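Local coordinates for putative nucleotide sugar epimerase/ dehydratase (Bordetella bronchiseptica, PDB 2Q1S), which binds NADH in a Rossmann fold and probably acts as a nucleotide-sugar epimerase or dehydratase in the biosynthesis of the lipopolysaccharide O-antigen, at residues A[210-222]-A[229-241]. Residues are numbered along the deposited sequence; the frame is centred on the assembly and turned at random.
With NAI (1,4-dihydronicotinamide adenine dinucleotide), chain B.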
ATOM      1  N   ASN A 210      -0.756   7.802  20.427  1.00 45.58           N
ATOM      2  CA  ASN A 210      -0.649   7.764  21.875  1.00 47.53           C
ATOM      3  C   ASN A 210      -1.951   8.091  22.602  1.00 47.77           C
ATOM      4  O   ASN A 210      -1.972   8.825  23.613  1.00 47.57           O
ATOM      5  CB  ASN A 210       0.530   8.628  22.307  1.00 48.83           C
ATOM      6  CG  ASN A 210       1.838   8.061  21.791  1.00 50.45           C
ATOM      7  OD1 ASN A 210       2.153   6.889  22.045  1.00 57.09           O
ATOM      8  ND2 ASN A 210       2.584   8.862  21.098  1.00 52.14           N
ATOM      9  N   VAL A 211      -3.032   7.528  22.065  1.00 46.79           N
ATOM     10  CA  VAL A 211      -4.343   7.551  22.741  1.00 46.14           C
ATOM     11  C   VAL A 211      -4.312   6.678  24.000  1.00 46.23           C
ATOM     12  O   VAL A 211      -3.659   5.627  24.043  1.00 45.48           O
ATOM     13  CB  VAL A 211      -5.472   7.068  21.807  1.00 46.57           C
ATOM     14  CG1 VAL A 211      -6.830   7.427  22.420  1.00 47.05           C
ATOM     15  CG2 VAL A 211      -5.336   7.671  20.406  1.00 46.93           C
ATOM     16  N   TYR A 212      -5.005   7.124  25.047  1.00 45.11           N
ATOM     17  CA  TYR A 212      -5.117   6.290  26.241  1.00 45.20           C
ATOM     18  C   TYR A 212      -6.479   6.613  26.884  1.00 45.53           C
ATOM     19  O   TYR A 212      -7.069   7.674  26.605  1.00 45.27           O
ATOM     20  CB  TYR A 212      -3.965   6.574  27.226  1.00 45.89           C
ATOM     21  CG  TYR A 212      -4.118   7.922  27.869  1.00 46.25           C
ATOM     22  CD1 TYR A 212      -3.776   9.071  27.166  1.00 42.86           C
ATOM     23  CD2 TYR A 212      -4.697   8.051  29.141  1.00 48.33           C
ATOM     24  CE1 TYR A 212      -3.951  10.353  27.748  1.00 44.05           C
ATOM     25  CE2 TYR A 212      -4.885   9.291  29.731  1.00 43.47           C
ATOM     26  CZ  TYR A 212      -4.513  10.450  29.038  1.00 46.42           C
ATOM     27  OH  TYR A 212      -4.698  11.696  29.605  1.00 46.37           O
ATOM     28  N   GLY A 213      -6.984   5.692  27.688  1.00 44.71           N
ATOM     29  CA  GLY A 213      -8.181   5.975  28.464  1.00 45.30           C
ATOM     30  C   GLY A 213      -9.032   4.755  28.780  1.00 44.92           C
ATOM     31  O   GLY A 213      -8.629   3.608  28.547  1.00 45.70           O
ATOM     32  N   PRO A 214     -10.235   4.999  29.326  1.00 44.76           N
ATOM     33  CA  PRO A 214     -11.130   3.869  29.588  1.00 45.13           C
ATOM     34  C   PRO A 214     -11.458   3.073  28.325  1.00 45.79           C
ATOM     35  O   PRO A 214     -11.540   3.653  27.230  1.00 46.62           O
ATOM     36  CB  PRO A 214     -12.402   4.539  30.133  1.00 45.45           C
ATOM     37  CG  PRO A 214     -11.985   5.927  30.539  1.00 45.35           C
ATOM     38  CD  PRO A 214     -10.826   6.306  29.682  1.00 44.51           C
ATOM     39  N   GLY A 215     -11.629   1.765  28.472  1.00 45.64           N
ATOM     40  CA  GLY A 215     -12.084   0.939  27.356  1.00 46.58           C
ATOM     41  C   GLY A 215     -10.977   0.214  26.608  1.00 47.31           C
ATOM     42  O   GLY A 215     -11.280  -0.663  25.808  1.00 47.77           O
ATOM     43  N   GLU A 216      -9.713   0.543  26.900  1.00 46.89           N
ATOM     44  CA  GLU A 216      -8.576  -0.240  26.393  1.00 46.08           C
ATOM     45  C   GLU A 216      -8.288  -1.332  27.383  1.00 46.17           C
ATOM     46  O   GLU A 216      -7.861  -1.054  28.515  1.00 46.52           O
ATOM     47  CB  GLU A 216      -7.313   0.619  26.190  1.00 46.19           C
ATOM     48  CG  GLU A 216      -6.186  -0.234  25.610  1.00 46.65           C
ATOM     49  CD  GLU A 216      -4.978   0.523  25.120  1.00 48.29           C
ATOM     50  OE1 GLU A 216      -4.753   1.690  25.504  1.00 47.32           O
ATOM     51  OE2 GLU A 216      -4.218  -0.082  24.328  1.00 47.52           O
ATOM     52  N   ILE A 217      -8.558  -2.577  26.958  1.00 43.97           N
ATOM     53  CA  ILE A 217      -8.465  -3.746  27.834  1.00 44.47           C
ATOM     54  C   ILE A 217      -7.223  -4.550  27.460  1.00 44.39           C
ATOM     55  O   ILE A 217      -7.141  -5.073  26.346  1.00 44.91           O
ATOM     56  CB  ILE A 217      -9.724  -4.639  27.680  1.00 44.24           C
ATOM     57  CG1 ILE A 217     -10.991  -3.860  28.059  1.00 44.96           C
ATOM     58  CG2 ILE A 217      -9.557  -5.973  28.491  1.00 44.19           C
ATOM     59  CD1 ILE A 217     -12.354  -4.504  27.615  1.00 45.56           C
ATOM     60  N   LEU A 218      -6.287  -4.692  28.398  1.00 44.92           N
ATOM     61  CA  LEU A 218      -5.127  -5.562  28.156  1.00 45.02           C
ATOM     62  C   LEU A 218      -5.621  -6.953  27.774  1.00 44.88           C
ATOM     63  O   LEU A 218      -6.534  -7.471  28.408  1.00 45.81           O
ATOM     64  CB  LEU A 218      -4.224  -5.639  29.396  1.00 45.02           C
ATOM     65  CG  LEU A 218      -3.619  -4.307  29.880  1.00 44.32           C
ATOM     66  CD1 LEU A 218      -2.861  -4.519  31.187  1.00 45.07           C
ATOM     67  CD2 LEU A 218      -2.680  -3.659  28.857  1.00 44.49           C
ATOM     68  N   GLY A 219      -5.054  -7.530  26.697  1.00 45.39           N
ATOM     69  CA  GLY A 219      -5.432  -8.907  26.317  1.00 46.01           C
ATOM     70  C   GLY A 219      -6.706  -8.971  25.474  1.00 46.07           C
ATOM     71  O   GLY A 219      -7.156 -10.063  25.139  1.00 45.34           O
ATOM     72  N   ALA A 220      -7.304  -7.833  25.137  1.00 45.02           N
ATOM     73  CA  ALA A 220      -8.530  -7.852  24.334  1.00 44.99           C
ATOM     74  C   ALA A 220      -8.352  -8.636  23.024  1.00 44.60           C
ATOM     75  O   ALA A 220      -7.358  -8.467  22.314  1.00 44.92           O
ATOM     76  CB  ALA A 220      -9.032  -6.444  24.067  1.00 43.61           C
ATOM     77  N   GLY A 221      -9.314  -9.504  22.721  1.00 43.14           N
ATOM     78  CA  GLY A 221      -9.365 -10.217  21.434  1.00 43.78           C
ATOM     79  C   GLY A 221      -8.536 -11.482  21.387  1.00 44.46           C
ATOM     80  O   GLY A 221      -8.235 -12.069  22.424  1.00 45.46           O
ATOM     81  N   ARG A 222      -8.162 -11.896  20.179  1.00 45.07           N
ATOM     82  CA  ARG A 222      -7.437 -13.153  19.953  1.00 45.39           C
ATOM     83  C   ARG A 222      -5.943 -12.940  20.131  1.00 44.76           C
ATOM     84  O   ARG A 222      -5.481 -11.802  20.001  1.00 44.71           O
ATOM     85  CB  ARG A 222      -7.716 -13.661  18.538  1.00 46.25           C
ATOM     86  CG  ARG A 222      -9.193 -13.638  18.220  1.00 49.46           C
ATOM     87  CD  ARG A 222      -9.558 -14.259  16.880  1.00 54.70           C
ATOM     88  NE  ARG A 222     -10.640 -13.450  16.332  1.00 58.83           N
ATOM     89  CZ  ARG A 222     -10.911 -13.293  15.042  1.00 59.54           C
ATOM     90  NH1 ARG A 222     -10.204 -13.939  14.116  1.00 59.16           N
ATOM     91  NH2 ARG A 222     -11.905 -12.496  14.690  1.00 55.41           N
ATOM     92  N   THR A 229      -0.115  -8.501  22.583  1.00 46.35           N
ATOM     93  CA  THR A 229      -1.549  -8.784  22.623  1.00 46.29           C
ATOM     94  C   THR A 229      -2.063  -8.500  24.042  1.00 46.17           C
ATOM     95  O   THR A 229      -3.142  -7.929  24.238  1.00 46.11           O
ATOM     96  CB  THR A 229      -1.853 -10.255  22.255  1.00 45.70           C
ATOM     97  OG1 THR A 229      -1.700 -10.451  20.840  1.00 46.80           O
ATOM     98  CG2 THR A 229      -3.292 -10.659  22.653  1.00 46.03           C
ATOM     99  N   VAL A 230      -1.261  -8.892  25.026  1.00 46.34           N
ATOM    100  CA  VAL A 230      -1.591  -8.589  26.431  1.00 45.97           C
ATOM    101  C   VAL A 230      -1.185  -7.144  26.777  1.00 47.30           C
ATOM    102  O   VAL A 230      -2.041  -6.309  27.048  1.00 47.26           O
ATOM    103  CB  VAL A 230      -0.974  -9.604  27.389  1.00 47.46           C
ATOM    104  CG1 VAL A 230      -1.284  -9.183  28.829  1.00 45.47           C
ATOM    105  CG2 VAL A 230      -1.574 -10.990  27.124  1.00 47.21           C
ATOM    106  N   TRP A 231       0.118  -6.866  26.690  1.00 47.51           N
ATOM    107  CA  TRP A 231       0.716  -5.584  27.044  1.00 48.14           C
ATOM    108  C   TRP A 231       0.629  -4.643  25.859  1.00 49.02           C
ATOM    109  O   TRP A 231       1.616  -4.367  25.180  1.00 49.32           O
ATOM    110  CB  TRP A 231       2.173  -5.816  27.497  1.00 49.19           C
ATOM    111  CG  TRP A 231       2.275  -6.935  28.518  1.00 49.55           C
ATOM    112  CD1 TRP A 231       2.854  -8.170  28.360  1.00 49.63           C
ATOM    113  CD2 TRP A 231       1.690  -6.934  29.826  1.00 49.05           C
ATOM    114  NE1 TRP A 231       2.700  -8.924  29.524  1.00 51.69           N
ATOM    115  CE2 TRP A 231       1.998  -8.183  30.440  1.00 50.18           C
ATOM    116  CE3 TRP A 231       0.974  -5.979  30.561  1.00 49.95           C
ATOM    117  CZ2 TRP A 231       1.582  -8.500  31.740  1.00 50.69           C
ATOM    118  CZ3 TRP A 231       0.558  -6.292  31.848  1.00 49.54           C
ATOM    119  CH2 TRP A 231       0.869  -7.545  32.427  1.00 49.19           C
ATOM    120  N   ARG A 232      -0.574  -4.126  25.642  1.00 49.37           N
ATOM    121  CA  ARG A 232      -0.913  -3.406  24.408  1.00 49.37           C
ATOM    122  C   ARG A 232      -0.170  -2.104  24.215  1.00 49.61           C
ATOM    123  O   ARG A 232       0.233  -1.775  23.093  1.00 51.32           O
ATOM    124  CB  ARG A 232      -2.402  -3.081  24.372  1.00 49.99           C
ATOM    125  CG  ARG A 232      -3.304  -4.266  24.161  1.00 49.46           C
ATOM    126  CD  ARG A 232      -4.748  -3.807  24.335  1.00 46.30           C
ATOM    127  NE  ARG A 232      -5.212  -2.711  23.460  1.00 46.24           N
ATOM    128  CZ  ARG A 232      -6.116  -2.864  22.496  1.00 45.27           C
ATOM    129  NH1 ARG A 232      -6.570  -4.097  22.223  1.00 45.81           N
ATOM    130  NH2 ARG A 232      -6.609  -1.809  21.847  1.00 47.88           N
ATOM    131  N   ASN A 233      -0.056  -1.343  25.304  1.00 48.59           N
ATOM    132  CA  ASN A 233       0.504   0.003  25.254  1.00 48.08           C
ATOM    133  C   ASN A 233       0.977   0.369  26.660  1.00 48.32           C
ATOM    134  O   ASN A 233       0.544  -0.242  27.642  1.00 48.68           O
ATOM    135  CB  ASN A 233      -0.587   0.975  24.796  1.00 48.59           C
ATOM    136  CG  ASN A 233      -0.718   1.028  23.284  1.00 48.85           C
ATOM    137  OD1 ASN A 233       0.245   1.361  22.581  1.00 49.44           O
ATOM    138  ND2 ASN A 233      -1.912   0.749  22.773  1.00 50.51           N
ATOM    139  N   VAL A 234       1.849   1.370  26.740  1.00 48.24           N
ATOM    140  CA  VAL A 234       2.531   1.707  27.984  1.00 47.77           C
ATOM    141  C   VAL A 234       1.552   2.141  29.083  1.00 47.90           C
ATOM    142  O   VAL A 234       1.675   1.703  30.223  1.00 48.82           O
ATOM    143  CB  VAL A 234       3.676   2.727  27.778  1.00 47.91           C
ATOM    144  CG1 VAL A 234       3.155   4.058  27.190  1.00 49.19           C
ATOM    145  CG2 VAL A 234       4.509   2.917  29.057  1.00 49.40           C
ATOM    146  N   THR A 235       0.583   2.991  28.735  1.00 47.54           N
ATOM    147  CA  THR A 235      -0.344   3.475  29.776  1.00 46.72           C
ATOM    148  C   THR A 235      -1.163   2.380  30.493  1.00 47.51           C
ATOM    149  O   THR A 235      -1.093   2.281  31.722  1.00 47.11           O
ATOM    150  CB  THR A 235      -1.227   4.631  29.260  1.00 47.17           C
ATOM    151  OG1 THR A 235      -0.380   5.648  28.704  1.00 47.43           O
ATOM    152  CG2 THR A 235      -2.087   5.237  30.372  1.00 46.52           C
ATOM    153  N   PRO A 236      -1.945   1.564  29.747  1.00 46.76           N
ATOM    154  CA  PRO A 236      -2.683   0.504  30.434  1.00 46.57           C
ATOM    155  C   PRO A 236      -1.783  -0.546  31.122  1.00 46.98           C
ATOM    156  O   PRO A 236      -2.176  -1.127  32.147  1.00 46.92           O
ATOM    157  CB  PRO A 236      -3.558  -0.100  29.333  1.00 45.80           C
ATOM    158  CG  PRO A 236      -2.811   0.196  28.069  1.00 44.75           C
ATOM    159  CD  PRO A 236      -2.261   1.577  28.311  1.00 45.93           C
ATOM    160  N   THR A 237      -0.583  -0.743  30.568  1.00 47.32           N
ATOM    161  CA  THR A 237       0.392  -1.631  31.213  1.00 47.92           C
ATOM    162  C   THR A 237       0.802  -1.078  32.564  1.00 48.02           C
ATOM    163  O   THR A 237       0.752  -1.798  33.567  1.00 48.03           O
ATOM    164  CB  THR A 237       1.623  -1.849  30.325  1.00 48.43           C
ATOM    165  OG1 THR A 237       1.229  -2.602  29.184  1.00 47.43           O
ATOM    166  CG2 THR A 237       2.682  -2.661  31.054  1.00 48.10           C
ATOM    167  N   PHE A 238       1.199   0.194  32.580  1.00 47.92           N
ATOM    168  CA  PHE A 238       1.621   0.843  33.826  1.00 47.96           C
ATOM    169  C   PHE A 238       0.501   0.921  34.854  1.00 47.72           C
ATOM    170  O   PHE A 238       0.744   0.692  36.039  1.00 47.19           O
ATOM    171  CB  PHE A 238       2.163   2.247  33.563  1.00 49.06           C
ATOM    172  CG  PHE A 238       3.566   2.284  33.027  1.00 49.82           C
ATOM    173  CD1 PHE A 238       4.264   1.115  32.707  1.00 48.64           C
ATOM    174  CD2 PHE A 238       4.199   3.509  32.871  1.00 50.57           C
ATOM    175  CE1 PHE A 238       5.565   1.179  32.215  1.00 52.71           C
ATOM    176  CE2 PHE A 238       5.494   3.587  32.365  1.00 52.06           C
ATOM    177  CZ  PHE A 238       6.185   2.418  32.040  1.00 52.31           C
ATOM    178  N   ILE A 239      -0.711   1.246  34.411  1.00 47.47           N
ATOM    179  CA  ILE A 239      -1.866   1.346  35.322  1.00 47.55           C
ATOM    180  C   ILE A 239      -2.154  -0.010  35.957  1.00 47.98           C
ATOM    181  O   ILE A 239      -2.354  -0.129  37.186  1.00 48.17           O
ATOM    182  CB  ILE A 239      -3.115   1.926  34.616  1.00 48.29           C
ATOM    183  CG1 ILE A 239      -2.881   3.411  34.318  1.00 45.83           C
ATOM    184  CG2 ILE A 239      -4.370   1.747  35.473  1.00 48.27           C
ATOM    185  CD1 ILE A 239      -3.971   4.064  33.462  1.00 48.61           C
ATOM    186  N   TYR A 240      -2.153  -1.037  35.119  1.00 48.33           N
ATOM    187  CA  TYR A 240      -2.393  -2.384  35.634  1.00 48.25           C
ATOM    188  C   TYR A 240      -1.352  -2.759  36.698  1.00 48.39           C
ATOM    189  O   TYR A 240      -1.719  -3.158  37.820  1.00 48.93           O
ATOM    190  CB  TYR A 240      -2.412  -3.424  34.500  1.00 48.69           C
ATOM    191  CG  TYR A 240      -2.581  -4.835  35.016  1.00 49.94           C
ATOM    192  CD1 TYR A 240      -3.838  -5.320  35.395  1.00 50.62           C
ATOM    193  CD2 TYR A 240      -1.471  -5.672  35.178  1.00 50.45           C
ATOM    194  CE1 TYR A 240      -3.984  -6.612  35.913  1.00 52.56           C
ATOM    195  CE2 TYR A 240      -1.608  -6.961  35.658  1.00 51.85           C
ATOM    196  CZ  TYR A 240      -2.861  -7.424  36.037  1.00 52.51           C
ATOM    197  OH  TYR A 240      -2.985  -8.704  36.532  1.00 54.05           O
ATOM    198  N   LYS A 241      -0.066  -2.609  36.358  1.00 48.36           N
ATOM    199  CA  LYS A 241       1.029  -3.025  37.249  1.00 49.91           C
ATOM    200  C   LYS A 241       1.043  -2.190  38.534  1.00 49.98           C
ATOM    201  O   LYS A 241       1.310  -2.717  39.626  1.00 49.83           O
ATOM    202  CB  LYS A 241       2.379  -2.972  36.527  1.00 49.84           C
ATOM    203  CG  LYS A 241       2.558  -4.096  35.507  1.00 50.98           C
ATOM    204  CD  LYS A 241       3.822  -3.974  34.678  1.00 52.69           C
ATOM    205  CE  LYS A 241       4.211  -5.368  34.148  1.00 58.23           C
ATOM    206  NZ  LYS A 241       5.262  -5.315  33.097  1.00 62.63           N
TER
HETATM  207  PA  NAI B 358      -8.248  -1.617  18.571  1.00 26.26           P
HETATM  208  O1A NAI B 358      -7.444  -2.805  18.183  1.00 27.38           O
HETATM  209  O2A NAI B 358      -8.896  -1.578  19.974  1.00 27.58           O
HETATM  210  O5B NAI B 358      -9.337  -1.293  17.525  1.00 24.32           O
HETATM  211  C5B NAI B 358      -9.370  -1.807  16.189  1.00 25.68           C
HETATM  212  C4B NAI B 358     -10.641  -2.603  15.948  1.00 25.86           C
HETATM  213  O4B NAI B 358     -10.608  -3.126  14.625  1.00 25.52           O
HETATM  214  C3B NAI B 358     -10.746  -3.807  16.921  1.00 27.51           C
HETATM  215  O3B NAI B 358     -12.030  -3.799  17.568  1.00 26.53           O
HETATM  216  C2B NAI B 358     -10.659  -5.005  15.986  1.00 26.06           C
HETATM  217  O2B NAI B 358     -11.398  -6.205  16.367  1.00 27.11           O
HETATM  218  C1B NAI B 358     -11.225  -4.430  14.685  1.00 24.21           C
HETATM  219  N9A NAI B 358     -10.893  -5.184  13.489  1.00 24.91           N
HETATM  220  C8A NAI B 358      -9.703  -5.793  13.196  1.00 24.42           C
HETATM  221  N7A NAI B 358      -9.781  -6.343  11.983  1.00 23.62           N
HETATM  222  C5A NAI B 358     -11.012  -6.099  11.449  1.00 25.90           C
HETATM  223  C6A NAI B 358     -11.738  -6.407  10.209  1.00 25.81           C
HETATM  224  N6A NAI B 358     -11.200  -7.109   9.205  1.00 25.19           N
HETATM  225  N1A NAI B 358     -13.023  -5.960  10.050  1.00 25.88           N
HETATM  226  C2A NAI B 358     -13.591  -5.251  11.063  1.00 25.34           C
HETATM  227  N3A NAI B 358     -13.016  -4.909  12.228  1.00 25.66           N
HETATM  228  C4A NAI B 358     -11.717  -5.299  12.481  1.00 25.41           C
HETATM  229  O3  NAI B 358      -7.206  -0.408  18.462  1.00 25.79           O
HETATM  230  PN  NAI B 358      -7.461   1.191  18.612  1.00 27.64           P
HETATM  231  O1N NAI B 358      -6.366   1.779  19.351  1.00 29.13           O
HETATM  232  O2N NAI B 358      -8.911   1.351  18.992  1.00 28.29           O
HETATM  233  O5D NAI B 358      -7.373   1.652  17.042  1.00 28.03           O
HETATM  234  C5D NAI B 358      -8.467   2.301  16.372  1.00 28.88           C
HETATM  235  C4D NAI B 358      -7.892   2.994  15.135  1.00 26.97           C
HETATM  236  O4D NAI B 358      -7.028   4.024  15.551  1.00 26.65           O
HETATM  237  C3D NAI B 358      -6.997   2.075  14.302  1.00 26.52           C
HETATM  238  O3D NAI B 358      -7.278   2.344  12.922  1.00 24.17           O
HETATM  239  C2D NAI B 358      -5.604   2.470  14.686  1.00 28.71           C
HETATM  240  O2D NAI B 358      -4.656   2.179  13.624  1.00 27.69           O
HETATM  241  C1D NAI B 358      -5.743   3.952  14.900  1.00 30.17           C
HETATM  242  N1N NAI B 358      -4.733   4.518  15.756  1.00 30.03           N
HETATM  243  C2N NAI B 358      -4.713   4.310  17.114  1.00 32.97           C
HETATM  244  C3N NAI B 358      -3.737   4.896  17.915  1.00 29.63           C
HETATM  245  C7N NAI B 358      -3.688   4.664  19.422  1.00 31.26           C
HETATM  246  O7N NAI B 358      -2.817   5.226  20.064  1.00 31.06           O
HETATM  247  N7N NAI B 358      -4.646   3.865  19.956  1.00 32.02           N
HETATM  248  C4N NAI B 358      -2.776   5.772  17.341  1.00 31.53           C
HETATM  249  C5N NAI B 358      -2.851   5.995  15.936  1.00 31.23           C
HETATM  250  C6N NAI B 358      -3.856   5.385  15.186  1.00 33.46           C
HETATM  251  O   HOH W   1      -5.013   0.465  21.304  1.00 29.34           O
HETATM  252  O   HOH W   2      -5.246  -6.735  22.746  1.00 29.34           O
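Glu216 and Arg232 meet in a salt bridge beside the cofactor pyrophosphate. Glutamate suits its place because one carboxylate oxygen, OE2, serves two donors: Arg232 NE at 2.9 Å on its anti lone pair, and Asn233 ND2, a neutral amide donor, also at 2.9 Å and almost straight at 173°, on its syn lone pair. Each donor group holds the oxygen in its own plane, while carboxylate and guanidinium planes stand 84° apart. With CG anti to the backbone N (chi1 -178°) and the chain extended beyond it, Glu216 reaches both donors, and OE1 rests against Pro236 CG. Arginine can give NE to the carboxylate while NH2 bonds O2A of NADH at 3.0 Å; the acid probably balances the guanidinium charge and fixes its orientation. A water accepts from Arg232 NH2 and lies within hydrogen-bonding distance of Glu216 OE2 and O1N of NADH.

In this Rossmann fold of the epimerase/dehydratase family, 210-222 begins on the end of strand 203-212 and runs on as loop, whereas 229-241 enters helix 234-243; Val211 N bonds the nicotinamide carbonyl O7N.

Farther from the cofactor, the branched end of Leu218 puts CD1 3.5 Å from Tyr240 CB and against the Trp231 ring, and CD2 on Pro236 CB; Met365 of helix 358-366 adds to this cluster. Gly219, whose positive phi favours glycine in the type II turn 217-220, makes weak bonds from N to Thr229 O and Val230 O. Asn233, at the N-cap position, makes no side-chain capping bond; its O accepts Thr237 N and, from above the carbonyl plane, Thr237 OG1.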